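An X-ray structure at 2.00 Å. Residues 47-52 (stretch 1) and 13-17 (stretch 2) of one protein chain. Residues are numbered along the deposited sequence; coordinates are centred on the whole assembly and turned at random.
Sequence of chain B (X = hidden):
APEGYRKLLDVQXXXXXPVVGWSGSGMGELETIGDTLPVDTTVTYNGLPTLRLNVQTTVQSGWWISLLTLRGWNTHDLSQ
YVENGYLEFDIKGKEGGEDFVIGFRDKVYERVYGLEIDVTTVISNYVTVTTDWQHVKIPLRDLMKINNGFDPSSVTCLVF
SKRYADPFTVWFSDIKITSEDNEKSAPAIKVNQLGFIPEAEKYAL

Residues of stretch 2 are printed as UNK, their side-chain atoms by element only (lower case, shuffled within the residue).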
# COMPACT_ATOMS: atom_id res chain seq x y z
N GLY B 47 -10.96 -26.72 -19.65
CA GLY B 47 -9.79 -27.19 -20.38
C GLY B 47 -8.59 -26.28 -20.31
O GLY B 47 -7.49 -26.67 -20.71
N LEU B 48 -8.77 -25.06 -19.81
CA LEU B 48 -7.66 -24.11 -19.70
C LEU B 48 -6.96 -24.19 -18.36
O LEU B 48 -7.57 -24.51 -17.34
CB LEU B 48 -8.14 -22.67 -19.91
CG LEU B 48 -8.69 -22.32 -21.30
CD1 LEU B 48 -8.93 -20.83 -21.37
CD2 LEU B 48 -7.71 -22.75 -22.36
N PRO B 49 -5.65 -23.90 -18.35
CA PRO B 49 -4.89 -23.94 -17.10
C PRO B 49 -5.34 -22.82 -16.17
O PRO B 49 -5.94 -21.83 -16.61
CB PRO B 49 -3.44 -23.79 -17.56
CG PRO B 49 -3.57 -22.98 -18.81
CD PRO B 49 -4.76 -23.62 -19.49
N THR B 50 -5.06 -22.97 -14.88
CA THR B 50 -5.47 -21.97 -13.92
C THR B 50 -4.29 -21.26 -13.25
O THR B 50 -3.14 -21.66 -13.40
CB THR B 50 -6.36 -22.62 -12.86
OG1 THR B 50 -5.61 -23.62 -12.17
CG2 THR B 50 -7.57 -23.28 -13.53
N LEU B 51 -4.60 -20.18 -12.53
CA LEU B 51 -3.58 -19.42 -11.83
C LEU B 51 -3.63 -19.85 -10.36
O LEU B 51 -4.65 -19.71 -9.69
CB LEU B 51 -3.89 -17.93 -11.98
CG LEU B 51 -2.77 -16.97 -11.60
CD1 LEU B 51 -1.51 -17.27 -12.42
CD2 LEU B 51 -3.25 -15.55 -11.83
N ARG B 52 -2.51 -20.38 -9.87
CA ARG B 52 -2.42 -20.87 -8.49
C ARG B 52 -1.86 -19.89 -7.46
O ARG B 52 -0.72 -19.44 -7.57
CB ARG B 52 -1.58 -22.15 -8.45
CG ARG B 52 -1.46 -22.82 -7.05
CD ARG B 52 -0.24 -23.75 -7.01
NE ARG B 52 -0.18 -24.55 -8.22
CZ ARG B 52 0.93 -24.91 -8.85
NH1 ARG B 52 2.13 -24.56 -8.39
NH2 ARG B 52 0.82 -25.58 -9.99
N UNK B 13 -7.15 -10.23 -17.49
CA UNK B 13 -5.99 -10.19 -16.63
C UNK B 13 -5.25 -11.53 -16.68
O UNK B 13 -4.02 -11.58 -16.70
c UNK B 13 -6.40 -9.83 -15.18
c UNK B 13 -5.17 -9.86 -14.27
c UNK B 13 -7.58 -8.01 -13.82
c UNK B 13 -7.01 -8.43 -15.17
N UNK B 14 -6.01 -12.62 -16.71
CA UNK B 14 -5.43 -13.95 -16.80
C UNK B 14 -6.33 -14.83 -17.64
O UNK B 14 -7.55 -14.80 -17.49
c UNK B 14 -5.99 -17.05 -15.25
c UNK B 14 -5.30 -14.63 -15.43
c UNK B 14 -3.52 -17.92 -16.18
c UNK B 14 -3.77 -16.55 -16.00
c UNK B 14 -4.51 -18.85 -15.90
c UNK B 14 -5.75 -18.42 -15.43
c UNK B 14 -5.00 -16.10 -15.53
N UNK B 15 -5.72 -15.63 -18.50
CA UNK B 15 -6.48 -16.55 -19.33
C UNK B 15 -5.85 -17.94 -19.34
O UNK B 15 -6.44 -18.91 -18.85
c UNK B 15 -7.80 -16.20 -22.94
c UNK B 15 -7.35 -16.92 -21.68
c UNK B 15 -8.68 -17.10 -23.81
n UNK B 15 -9.25 -16.36 -24.98
c UNK B 15 -6.59 -16.00 -20.75
N UNK B 16 -4.63 -18.03 -19.85
CA UNK B 16 -3.98 -19.33 -19.93
C UNK B 16 -2.47 -19.32 -19.73
O UNK B 16 -1.85 -20.38 -19.69
c UNK B 16 -3.81 -19.10 -22.44
o UNK B 16 -3.25 -18.01 -22.19
c UNK B 16 -4.29 -19.96 -21.28
o UNK B 16 -3.99 -19.52 -23.60
N UNK B 17 -1.87 -18.14 -19.59
CA UNK B 17 -0.42 -18.07 -19.46
C UNK B 17 0.11 -17.17 -18.34
O UNK B 17 -0.61 -16.32 -17.82
c UNK B 17 0.17 -17.65 -20.80
o UNK B 17 -0.49 -16.51 -21.29

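Position 13 carries four side-chain atoms, all carbon. The chain forks at the first of them, and one arm is two carbons long while the other is a single methyl. None of these atoms touches stretch 1. Branching at CB with unequal arms leaves isoleucine as the fitting residue. In Ile13, chi1 is in the m well and chi2 in the t well; its nearest side-chain approach to stretch 1 is 6.5 Å, from Ile13 CG2 to Leu51 CD2. It is buried nonetheless, and it sits where the chain turns a corner.

At position 14 there are seven side-chain carbons and no heteroatom: one carbon leads into a six-membered ring. The CA-to-CB bond points toward stretch 1, and the ring reaches the backbone of Pro49, Thr50 and Leu51. A six-carbon ring with no oxygen beyond it is that of phenylalanine. In Phe14, chi1 is t and chi2 is 70°. Leu51 CB lies over one face of the ring, 3.9 Å from its centroid and only 7° off the normal, so the contact is a CH-pi interaction. The edge meets a different group: Pro49 O lies near the ring plane, 3.4 Å from Phe14 CZ. Between these two residues the ring also approaches the Thr50 carbonyl carbon, with Phe14 CZ 3.6 Å from Thr50 C.

Position 15 shows four carbons in a row ending in nitrogen, and the aliphatic part of this chain passes Leu48. Such an unbranched chain identifies lysine. All four chi angles of Lys15 are t, so the side chain is fully extended. Lys15 CG is 4.2 Å from Leu48 CD1, and the same methyl lies 4.0 Å from Lys15 O.

Two carbons, the second bearing two oxygens, make up the side chain at position 16, which lies against the ring of Pro49. This is a carboxylate one methylene from the backbone, hence aspartate. Asp16 packs through its backbone and CB: Pro49 CG is 3.2 Å from Asp16 O and 4.0 Å from Asp16 CB.

At position 17 a single carbon carries a single oxygen. The CA-to-CB bond points away from stretch 1, and the side chain makes no contact with it. This is the hydroxymethyl group of serine. The hydroxyl turns instead to its neighbour, with Ser17 OG donating a weak hydrogen bond to Asp16 OD2 at 3.3 Å.

No hydrogen bond joins the two stretches, although stretch 1 runs as a strand from Leu48 onward. The contact, which buries 315 Å² in total, rests on packing, and Phe14 contributes the largest share. Its ring lies against the strand backbone and brings aromatic carbons up to Pro49 O, which is buried here without a hydrogen-bonding partner anywhere in the model. Thr50, whose CA-to-CB bond points away, satisfies its hydroxyl elsewhere in the structure. Towards the start of the strand Leu48 and Pro49 meet the exposed residues Lys15 and Asp16, and Pro49 has the most area covered of any stretch 1 residue, 50 Å². The buried aromatic contact with Leu51 thus gives way to aliphatic and backbone contacts with more exposed residues, among them the closest approach of all, Pro49 CG to Asp16 O at 3.2 Å.

Stretch 2 13-17: IFKDS
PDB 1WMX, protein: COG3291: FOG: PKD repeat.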